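Local coordinates for protein dTDP-4-dehydrorhamnose reductase (Sulfolobus tokodaii, PDB 2GGS) that binds NADPH and probably works as a dTDP-4-dehydrorhamnose reductase, a nucleotide-sugar oxidoreductase with a Rossmann-type fold, at residues Leu49-Asn63 with His90-His104. Sequence-based numbering, arbitrary orientation.
Sequences LEDFIIKKRPDVIIN and HIVRAGKVIDSYIVH
Strands 60-63 and 101-104 run side by side as parallel neighbours, their axes 4.7 Å apart, while helices 49-56 and 90-97, each leading into one of these strands, pack at 8.7 Å with a crossing angle of -29°. These are two consecutive helix-strand units of the Rossmann-type parallel sheet, joined by alternating backbone hydrogen bonds: Y101 N to D59 O, I61 N to Y101 O, V103 N to I61 O and N63 N to V103 O. The helices come close because A94 offers only a methyl, CB, which lies 3.7 Å from E50 CA and also touches I53 CG2. G95 suits its place because a CB there would collide with I102 CD1; I61 CD1 also packs near its CA. Branched I53, I61 and I91 fill the layer between helices and sheet; I91 CG2 meets I61 CG2 at 4.0 Å. I98 CG1 stands between its backbone N and carbonyl carbon (chi1 60°), which sends CD1 against P58 CD and I53 CG2. Two residues on, S100 OG donates to P58 O (2.7 Å), tying together the two loops that enter the strands. Farther back along the helices, toward their N-terminal sides, E50 forms a salt bridge with R93: its two oxygens suit the side-on guanidinium, NH2 meeting the syn lone pair of OE2 at 2.6 Å and NE reaching OE1. OE2 also accepts a His-carboxylate hydrogen bond from H90 ND1 on its anti side. Where strand 60-63 ends, N63 ND2 donates to H104 ND1 (3.0 Å), nearly in the ring plane, while N63 OD1 is hydrogen-bonded to T6 OG1, fixing the amide's rotation. H104 in turn lies beside the NADPH-binding K134. The chemistry thus divides: an apolar middle holds helices to sheet, a shared carboxylate oxygen clamps the helices with partners that probably favour its ionised form, and a polar N63-H104 link between the strands lies close to the cofactor site.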
ATOM      1  N   LEU A  49       6.378 -14.127 -15.320  1.00 19.92           N
ATOM      2  CA  LEU A  49       6.932 -13.084 -14.425  1.00 18.78           C
ATOM      3  C   LEU A  49       8.458 -13.091 -14.388  1.00 19.41           C
ATOM      4  O   LEU A  49       9.103 -12.055 -14.636  1.00 19.68           O
ATOM      5  CB  LEU A  49       6.346 -13.227 -13.017  1.00 18.30           C
ATOM      6  CG  LEU A  49       7.010 -12.401 -11.904  1.00 17.96           C
ATOM      7  CD1 LEU A  49       6.748 -10.908 -12.187  1.00 18.27           C
ATOM      8  CD2 LEU A  49       6.437 -12.827 -10.565  1.00 18.56           C
ATOM      9  N   GLU A  50       9.056 -14.241 -14.061  1.00 18.59           N
ATOM     10  CA  GLU A  50      10.497 -14.317 -13.982  1.00 19.99           C
ATOM     11  C   GLU A  50      11.176 -13.964 -15.319  1.00 19.91           C
ATOM     12  O   GLU A  50      12.174 -13.248 -15.349  1.00 20.20           O
ATOM     13  CB  GLU A  50      10.964 -15.680 -13.459  1.00 20.51           C
ATOM     14  CG  GLU A  50      10.461 -16.003 -12.042  1.00 20.36           C
ATOM     15  CD  GLU A  50      11.162 -17.204 -11.387  1.00 21.40           C
ATOM     16  OE1 GLU A  50      12.374 -17.404 -11.567  1.00 25.57           O
ATOM     17  OE2 GLU A  50      10.484 -17.969 -10.703  1.00 25.69           O
ATOM     18  N   ASP A  51      10.613 -14.455 -16.421  1.00 20.21           N
ATOM     19  CA  ASP A  51      11.142 -14.162 -17.751  1.00 20.81           C
ATOM     20  C   ASP A  51      11.089 -12.670 -18.030  1.00 20.29           C
ATOM     21  O   ASP A  51      12.026 -12.100 -18.568  1.00 21.00           O
ATOM     22  CB  ASP A  51      10.311 -14.857 -18.838  1.00 21.91           C
ATOM     23  CG  ASP A  51      10.931 -14.676 -20.219  1.00 25.98           C
ATOM     24  OD1 ASP A  51      12.108 -15.041 -20.388  1.00 30.14           O
ATOM     25  OD2 ASP A  51      10.258 -14.124 -21.099  1.00 33.01           O
ATOM     26  N   PHE A  52      10.005 -12.034 -17.609  1.00 20.12           N
ATOM     27  CA  PHE A  52       9.795 -10.602 -17.871  1.00 19.59           C
ATOM     28  C   PHE A  52      10.872  -9.801 -17.163  1.00 19.78           C
ATOM     29  O   PHE A  52      11.489  -8.892 -17.753  1.00 19.16           O
ATOM     30  CB  PHE A  52       8.391 -10.193 -17.410  1.00 20.56           C
ATOM     31  CG  PHE A  52       8.039  -8.785 -17.750  1.00 21.00           C
ATOM     32  CD1 PHE A  52       7.526  -8.459 -19.006  1.00 23.24           C
ATOM     33  CD2 PHE A  52       8.290  -7.767 -16.844  1.00 20.59           C
ATOM     34  CE1 PHE A  52       7.212  -7.127 -19.320  1.00 21.58           C
ATOM     35  CE2 PHE A  52       8.011  -6.437 -17.178  1.00 19.61           C
ATOM     36  CZ  PHE A  52       7.480  -6.120 -18.392  1.00 21.08           C
ATOM     37  N   ILE A  53      11.137 -10.175 -15.903  1.00 18.11           N
ATOM     38  CA  ILE A  53      12.118  -9.464 -15.108  1.00 19.18           C
ATOM     39  C   ILE A  53      13.506  -9.618 -15.704  1.00 19.52           C
ATOM     40  O   ILE A  53      14.240  -8.638 -15.836  1.00 20.07           O
ATOM     41  CB  ILE A  53      12.060  -9.937 -13.627  1.00 18.03           C
ATOM     42  CG1 ILE A  53      10.785  -9.372 -12.966  1.00 17.96           C
ATOM     43  CG2 ILE A  53      13.312  -9.494 -12.841  1.00 19.45           C
ATOM     44  CD1 ILE A  53      10.414 -10.005 -11.624  1.00 18.06           C
ATOM     45  N   ILE A  54      13.844 -10.858 -16.066  1.00 21.47           N
ATOM     46  CA  ILE A  54      15.166 -11.165 -16.594  1.00 22.77           C
ATOM     47  C   ILE A  54      15.386 -10.497 -17.961  1.00 23.91           C
ATOM     48  O   ILE A  54      16.497 -10.033 -18.245  1.00 25.52           O
ATOM     49  CB  ILE A  54      15.435 -12.691 -16.593  1.00 23.26           C
ATOM     50  CG1 ILE A  54      15.456 -13.197 -15.137  1.00 22.21           C
ATOM     51  CG2 ILE A  54      16.776 -13.029 -17.304  1.00 23.08           C
ATOM     52  CD1 ILE A  54      15.264 -14.665 -14.965  1.00 22.43           C
ATOM     53  N   LYS A  55      14.330 -10.438 -18.777  1.00 24.55           N
ATOM     54  CA  LYS A  55      14.389  -9.755 -20.081  1.00 25.93           C
ATOM     55  C   LYS A  55      14.476  -8.219 -19.965  1.00 25.52           C
ATOM     56  O   LYS A  55      15.305  -7.599 -20.630  1.00 26.31           O
ATOM     57  CB  LYS A  55      13.223 -10.179 -21.004  1.00 26.15           C
ATOM     58  CG  LYS A  55      13.233 -11.664 -21.416  1.00 29.55           C
ATOM     59  CD  LYS A  55      14.468 -12.026 -22.283  1.00 33.66           C
ATOM     60  CE  LYS A  55      14.714 -13.552 -22.358  1.00 30.38           C
ATOM     61  NZ  LYS A  55      13.513 -14.300 -22.813  1.00 32.42           N
ATOM     62  N   LYS A  56      13.642  -7.606 -19.123  1.00 25.22           N
ATOM     63  CA  LYS A  56      13.569  -6.141 -19.049  1.00 23.35           C
ATOM     64  C   LYS A  56      14.701  -5.526 -18.257  1.00 23.24           C
ATOM     65  O   LYS A  56      14.998  -4.330 -18.419  1.00 21.30           O
ATOM     66  CB  LYS A  56      12.220  -5.689 -18.487  1.00 24.41           C
ATOM     67  CG  LYS A  56      10.998  -6.125 -19.301  1.00 25.03           C
ATOM     68  CD  LYS A  56      11.058  -5.765 -20.787  1.00 31.33           C
ATOM     69  CE  LYS A  56       9.770  -6.231 -21.472  1.00 30.27           C
ATOM     70  NZ  LYS A  56       9.772  -6.075 -22.963  1.00 35.59           N
ATOM     71  N   ARG A  57      15.342  -6.330 -17.388  1.00 21.66           N
ATOM     72  CA  ARG A  57      16.534  -5.895 -16.655  1.00 21.39           C
ATOM     73  C   ARG A  57      16.338  -4.581 -15.865  1.00 20.70           C
ATOM     74  O   ARG A  57      17.106  -3.627 -16.002  1.00 21.59           O
ATOM     75  CB  ARG A  57      17.751  -5.803 -17.606  1.00 20.40           C
ATOM     76  CG  ARG A  57      18.071  -7.184 -18.263  1.00 22.18           C
ATOM     77  CD  ARG A  57      19.407  -7.190 -19.008  1.00 20.14           C
ATOM     78  NE  ARG A  57      20.494  -6.576 -18.246  1.00 24.49           N
ATOM     79  CZ  ARG A  57      21.225  -7.232 -17.354  1.00 19.66           C
ATOM     80  NH1 ARG A  57      20.961  -8.500 -17.097  1.00 23.16           N
ATOM     81  NH2 ARG A  57      22.189  -6.606 -16.665  1.00 22.81           N
ATOM     82  N   PRO A  58      15.305  -4.533 -15.014  1.00 21.34           N
ATOM     83  CA  PRO A  58      15.223  -3.323 -14.156  1.00 20.46           C
ATOM     84  C   PRO A  58      16.374  -3.213 -13.175  1.00 20.67           C
ATOM     85  O   PRO A  58      16.792  -4.224 -12.612  1.00 21.44           O
ATOM     86  CB  PRO A  58      13.872  -3.504 -13.440  1.00 20.64           C
ATOM     87  CG  PRO A  58      13.680  -5.037 -13.384  1.00 20.22           C
ATOM     88  CD  PRO A  58      14.184  -5.457 -14.789  1.00 20.63           C
ATOM     89  N   ASP A  59      16.878  -2.001 -12.957  1.00 19.36           N
ATOM     90  CA  ASP A  59      17.881  -1.760 -11.919  1.00 20.91           C
ATOM     91  C   ASP A  59      17.189  -1.883 -10.577  1.00 20.59           C
ATOM     92  O   ASP A  59      17.783  -2.311  -9.584  1.00 21.29           O
ATOM     93  CB  ASP A  59      18.470  -0.356 -12.047  1.00 21.50           C
ATOM     94  CG  ASP A  59      19.229  -0.159 -13.345  1.00 24.92           C
ATOM     95  OD1 ASP A  59      20.165  -0.927 -13.635  1.00 25.29           O
ATOM     96  OD2 ASP A  59      18.903   0.773 -14.081  1.00 26.58           O
ATOM     97  N   VAL A  60      15.914  -1.483 -10.585  1.00 20.69           N
ATOM     98  CA  VAL A  60      15.092  -1.364  -9.394  1.00 19.26           C
ATOM     99  C   VAL A  60      13.706  -1.994  -9.670  1.00 17.14           C
ATOM    100  O   VAL A  60      13.129  -1.820 -10.744  1.00 17.74           O
ATOM    101  CB  VAL A  60      14.946   0.126  -8.962  1.00 18.95           C
ATOM    102  CG1 VAL A  60      13.948   0.270  -7.820  1.00 20.34           C
ATOM    103  CG2 VAL A  60      16.321   0.675  -8.558  1.00 19.52           C
ATOM    104  N   ILE A  61      13.191  -2.756  -8.710  1.00 17.30           N
ATOM    105  CA  ILE A  61      11.840  -3.259  -8.836  1.00 16.14           C
ATOM    106  C   ILE A  61      11.075  -2.704  -7.627  1.00 16.19           C
ATOM    107  O   ILE A  61      11.479  -2.960  -6.513  1.00 15.45           O
ATOM    108  CB  ILE A  61      11.785  -4.805  -8.799  1.00 16.74           C
ATOM    109  CG1 ILE A  61      12.540  -5.382 -10.009  1.00 17.04           C
ATOM    110  CG2 ILE A  61      10.326  -5.318  -8.804  1.00 16.57           C
ATOM    111  CD1 ILE A  61      12.956  -6.802  -9.794  1.00 20.82           C
ATOM    112  N   ILE A  62       9.966  -2.011  -7.868  1.00 14.88           N
ATOM    113  CA  ILE A  62       9.062  -1.628  -6.775  1.00 15.47           C
ATOM    114  C   ILE A  62       7.799  -2.497  -6.876  1.00 14.72           C
ATOM    115  O   ILE A  62       7.039  -2.374  -7.860  1.00 14.80           O
ATOM    116  CB  ILE A  62       8.681  -0.137  -6.842  1.00 14.65           C
ATOM    117  CG1 ILE A  62       9.919   0.776  -6.765  1.00 17.01           C
ATOM    118  CG2 ILE A  62       7.753   0.217  -5.664  1.00 14.09           C
ATOM    119  CD1 ILE A  62       9.609   2.245  -7.161  1.00 17.53           C
ATOM    120  N   ASN A  63       7.622  -3.411  -5.907  1.00 13.60           N
ATOM    121  CA  ASN A  63       6.483  -4.349  -5.940  1.00 13.97           C
ATOM    122  C   ASN A  63       5.280  -3.769  -5.208  1.00 14.17           C
ATOM    123  O   ASN A  63       5.180  -3.907  -3.967  1.00 14.56           O
ATOM    124  CB  ASN A  63       6.847  -5.698  -5.320  1.00 15.35           C
ATOM    125  CG  ASN A  63       5.708  -6.682  -5.452  1.00 14.92           C
ATOM    126  OD1 ASN A  63       5.040  -6.684  -6.492  1.00 18.15           O
ATOM    127  ND2 ASN A  63       5.430  -7.463  -4.398  1.00 14.71           N
ATOM    128  N   HIS A  90       8.922 -15.174  -6.404  1.00 16.91           N
ATOM    129  CA  HIS A  90       9.413 -15.208  -7.764  1.00 17.28           C
ATOM    130  C   HIS A  90      10.013 -13.874  -8.218  1.00 17.46           C
ATOM    131  O   HIS A  90      10.953 -13.843  -8.975  1.00 17.63           O
ATOM    132  CB  HIS A  90       8.287 -15.712  -8.671  1.00 17.28           C
ATOM    133  CG  HIS A  90       7.918 -17.127  -8.374  1.00 18.16           C
ATOM    134  ND1 HIS A  90       8.647 -18.183  -8.878  1.00 21.64           N
ATOM    135  CD2 HIS A  90       6.948 -17.673  -7.599  1.00 20.76           C
ATOM    136  CE1 HIS A  90       8.122 -19.321  -8.449  1.00 23.55           C
ATOM    137  NE2 HIS A  90       7.105 -19.045  -7.658  1.00 22.18           N
ATOM    138  N   ILE A  91       9.473 -12.765  -7.731  1.00 17.17           N
ATOM    139  CA  ILE A  91      10.095 -11.485  -7.958  1.00 17.25           C
ATOM    140  C   ILE A  91      11.513 -11.444  -7.364  1.00 16.72           C
ATOM    141  O   ILE A  91      12.454 -11.040  -8.020  1.00 16.58           O
ATOM    142  CB  ILE A  91       9.224 -10.357  -7.347  1.00 16.34           C
ATOM    143  CG1 ILE A  91       7.921 -10.236  -8.147  1.00 17.07           C
ATOM    144  CG2 ILE A  91      10.004  -9.045  -7.360  1.00 16.64           C
ATOM    145  CD1 ILE A  91       6.918  -9.232  -7.491  1.00 17.55           C
ATOM    146  N   VAL A  92      11.652 -11.911  -6.134  1.00 17.27           N
ATOM    147  CA  VAL A  92      12.967 -11.970  -5.478  1.00 18.75           C
ATOM    148  C   VAL A  92      13.947 -12.885  -6.256  1.00 18.42           C
ATOM    149  O   VAL A  92      15.091 -12.496  -6.499  1.00 19.15           O
ATOM    150  CB  VAL A  92      12.834 -12.394  -4.022  1.00 18.69           C
ATOM    151  CG1 VAL A  92      14.203 -12.705  -3.423  1.00 20.80           C
ATOM    152  CG2 VAL A  92      12.127 -11.256  -3.246  1.00 18.86           C
ATOM    153  N   ARG A  93      13.464 -14.066  -6.668  1.00 18.78           N
ATOM    154  CA  ARG A  93      14.329 -15.018  -7.367  1.00 19.50           C
ATOM    155  C   ARG A  93      14.885 -14.465  -8.688  1.00 19.97           C
ATOM    156  O   ARG A  93      16.108 -14.446  -8.910  1.00 19.76           O
ATOM    157  CB  ARG A  93      13.612 -16.343  -7.608  1.00 19.85           C
ATOM    158  CG  ARG A  93      14.583 -17.394  -8.099  1.00 21.14           C
ATOM    159  CD  ARG A  93      13.992 -18.756  -7.955  1.00 28.14           C
ATOM    160  NE  ARG A  93      12.850 -18.952  -8.834  1.00 28.45           N
ATOM    161  CZ  ARG A  93      12.284 -20.142  -9.027  1.00 31.67           C
ATOM    162  NH1 ARG A  93      12.775 -21.202  -8.404  1.00 32.85           N
ATOM    163  NH2 ARG A  93      11.249 -20.290  -9.840  1.00 31.62           N
ATOM    164  N   ALA A  94      13.983 -14.013  -9.553  1.00 20.30           N
ATOM    165  CA  ALA A  94      14.364 -13.356 -10.812  1.00 19.95           C
ATOM    166  C   ALA A  94      15.180 -12.091 -10.627  1.00 21.29           C
ATOM    167  O   ALA A  94      16.170 -11.867 -11.353  1.00 21.85           O
ATOM    168  CB  ALA A  94      13.127 -13.083 -11.640  1.00 20.19           C
ATOM    169  N   GLY A  95      14.779 -11.256  -9.662  1.00 20.05           N
ATOM    170  CA  GLY A  95      15.560 -10.100  -9.281  1.00 19.24           C
ATOM    171  C   GLY A  95      17.006 -10.454  -8.954  1.00 19.33           C
ATOM    172  O   GLY A  95      17.911  -9.701  -9.292  1.00 18.92           O
ATOM    173  N   LYS A  96      17.230 -11.597  -8.303  1.00 19.10           N
ATOM    174  CA  LYS A  96      18.560 -11.941  -7.811  1.00 20.61           C
ATOM    175  C   LYS A  96      19.487 -12.218  -8.990  1.00 20.42           C
ATOM    176  O   LYS A  96      20.681 -11.884  -8.956  1.00 20.67           O
ATOM    177  CB  LYS A  96      18.481 -13.151  -6.878  1.00 21.09           C
ATOM    178  CG  LYS A  96      19.798 -13.562  -6.199  1.00 24.30           C
ATOM    179  CD  LYS A  96      20.505 -12.369  -5.514  1.00 27.34           C
ATOM    180  CE  LYS A  96      21.724 -12.811  -4.728  1.00 28.75           C
ATOM    181  NZ  LYS A  96      22.675 -13.562  -5.584  1.00 36.80           N
ATOM    182  N   VAL A  97      18.910 -12.826 -10.014  1.00 20.54           N
ATOM    183  CA  VAL A  97      19.650 -13.183 -11.225  1.00 20.91           C
ATOM    184  C   VAL A  97      20.304 -11.949 -11.860  1.00 20.71           C
ATOM    185  O   VAL A  97      21.458 -12.020 -12.337  1.00 21.19           O
ATOM    186  CB  VAL A  97      18.741 -13.947 -12.210  1.00 21.08           C
ATOM    187  CG1 VAL A  97      19.446 -14.176 -13.575  1.00 22.36           C
ATOM    188  CG2 VAL A  97      18.312 -15.282 -11.608  1.00 21.59           C
ATOM    189  N   ILE A  98      19.594 -10.816 -11.817  1.00 20.13           N
ATOM    190  CA  ILE A  98      20.046  -9.554 -12.397  1.00 19.47           C
ATOM    191  C   ILE A  98      20.570  -8.577 -11.334  1.00 19.80           C
ATOM    192  O   ILE A  98      20.938  -7.439 -11.624  1.00 20.27           O
ATOM    193  CB  ILE A  98      18.948  -8.897 -13.319  1.00 20.51           C
ATOM    194  CG1 ILE A  98      17.658  -8.591 -12.536  1.00 18.49           C
ATOM    195  CG2 ILE A  98      18.643  -9.770 -14.528  1.00 20.60           C
ATOM    196  CD1 ILE A  98      16.688  -7.703 -13.337  1.00 17.73           C
ATOM    197  N   ASP A  99      20.602  -9.035 -10.092  1.00 19.49           N
ATOM    198  CA  ASP A  99      21.125  -8.247  -8.976  1.00 20.51           C
ATOM    199  C   ASP A  99      20.316  -6.936  -8.819  1.00 20.29           C
ATOM    200  O   ASP A  99      20.871  -5.876  -8.557  1.00 20.92           O
ATOM    201  CB  ASP A  99      22.627  -7.974  -9.158  1.00 21.65           C
ATOM    202  CG  ASP A  99      23.257  -7.398  -7.932  1.00 23.31           C
ATOM    203  OD1 ASP A  99      22.847  -7.775  -6.813  1.00 28.41           O
ATOM    204  OD2 ASP A  99      24.164  -6.561  -8.059  1.00 26.67           O
ATOM    205  N   SER A 100      19.008  -7.027  -9.018  1.00 20.54           N
ATOM    206  CA  SER A 100      18.131  -5.859  -8.894  1.00 21.66           C
ATOM    207  C   SER A 100      17.990  -5.394  -7.445  1.00 20.99           C
ATOM    208  O   SER A 100      18.119  -6.186  -6.508  1.00 21.02           O
ATOM    209  CB  SER A 100      16.731  -6.179  -9.383  1.00 22.82           C
ATOM    210  OG  SER A 100      16.680  -6.254 -10.785  1.00 28.59           O
ATOM    211  N   TYR A 101      17.714  -4.105  -7.276  1.00 20.43           N
ATOM    212  CA  TYR A 101      17.377  -3.576  -5.966  1.00 20.54           C
ATOM    213  C   TYR A 101      15.853  -3.761  -5.817  1.00 19.81           C
ATOM    214  O   TYR A 101      15.097  -3.204  -6.584  1.00 20.04           O
ATOM    215  CB  TYR A 101      17.789  -2.108  -5.869  1.00 21.61           C
ATOM    216  CG  TYR A 101      17.333  -1.339  -4.648  1.00 22.60           C
ATOM    217  CD1 TYR A 101      17.433  -1.880  -3.371  1.00 25.02           C
ATOM    218  CD2 TYR A 101      16.881  -0.027  -4.773  1.00 23.83           C
ATOM    219  CE1 TYR A 101      17.033  -1.161  -2.252  1.00 24.47           C
ATOM    220  CE2 TYR A 101      16.479   0.697  -3.649  1.00 23.51           C
ATOM    221  CZ  TYR A 101      16.576   0.130  -2.405  1.00 22.34           C
ATOM    222  OH  TYR A 101      16.185   0.819  -1.286  1.00 26.16           O
ATOM    223  N   ILE A 102      15.445  -4.545  -4.827  1.00 19.07           N
ATOM    224  CA  ILE A 102      14.033  -4.897  -4.665  1.00 19.29           C
ATOM    225  C   ILE A 102      13.395  -4.062  -3.546  1.00 18.77           C
ATOM    226  O   ILE A 102      13.897  -4.045  -2.414  1.00 18.12           O
ATOM    227  CB  ILE A 102      13.895  -6.368  -4.345  1.00 20.65           C
ATOM    228  CG1 ILE A 102      14.398  -7.202  -5.548  1.00 23.06           C
ATOM    229  CG2 ILE A 102      12.421  -6.709  -3.965  1.00 21.24           C
ATOM    230  CD1 ILE A 102      14.003  -8.607  -5.504  1.00 27.92           C
ATOM    231  N   VAL A 103      12.314  -3.357  -3.874  1.00 17.96           N
ATOM    232  CA  VAL A 103      11.559  -2.556  -2.884  1.00 17.08           C
ATOM    233  C   VAL A 103      10.145  -3.109  -2.823  1.00 16.46           C
ATOM    234  O   VAL A 103       9.413  -3.056  -3.831  1.00 17.02           O
ATOM    235  CB  VAL A 103      11.500  -1.032  -3.276  1.00 16.53           C
ATOM    236  CG1 VAL A 103      10.663  -0.242  -2.236  1.00 18.34           C
ATOM    237  CG2 VAL A 103      12.913  -0.462  -3.429  1.00 19.27           C
ATOM    238  N   HIS A 104       9.757  -3.663  -1.675  1.00 15.08           N
ATOM    239  CA  HIS A 104       8.493  -4.364  -1.597  1.00 13.99           C
ATOM    240  C   HIS A 104       7.553  -3.552  -0.686  1.00 13.98           C
ATOM    241  O   HIS A 104       7.956  -3.122   0.393  1.00 14.42           O
ATOM    242  CB  HIS A 104       8.689  -5.772  -0.998  1.00 13.66           C
ATOM    243  CG  HIS A 104       7.395  -6.422  -0.647  1.00 15.64           C
ATOM    244  ND1 HIS A 104       6.490  -6.807  -1.621  1.00 14.68           N
ATOM    245  CD2 HIS A 104       6.804  -6.682   0.546  1.00 13.64           C
ATOM    246  CE1 HIS A 104       5.403  -7.274  -1.040  1.00 12.57           C
ATOM    247  NE2 HIS A 104       5.572  -7.234   0.274  1.00 13.08           N
TER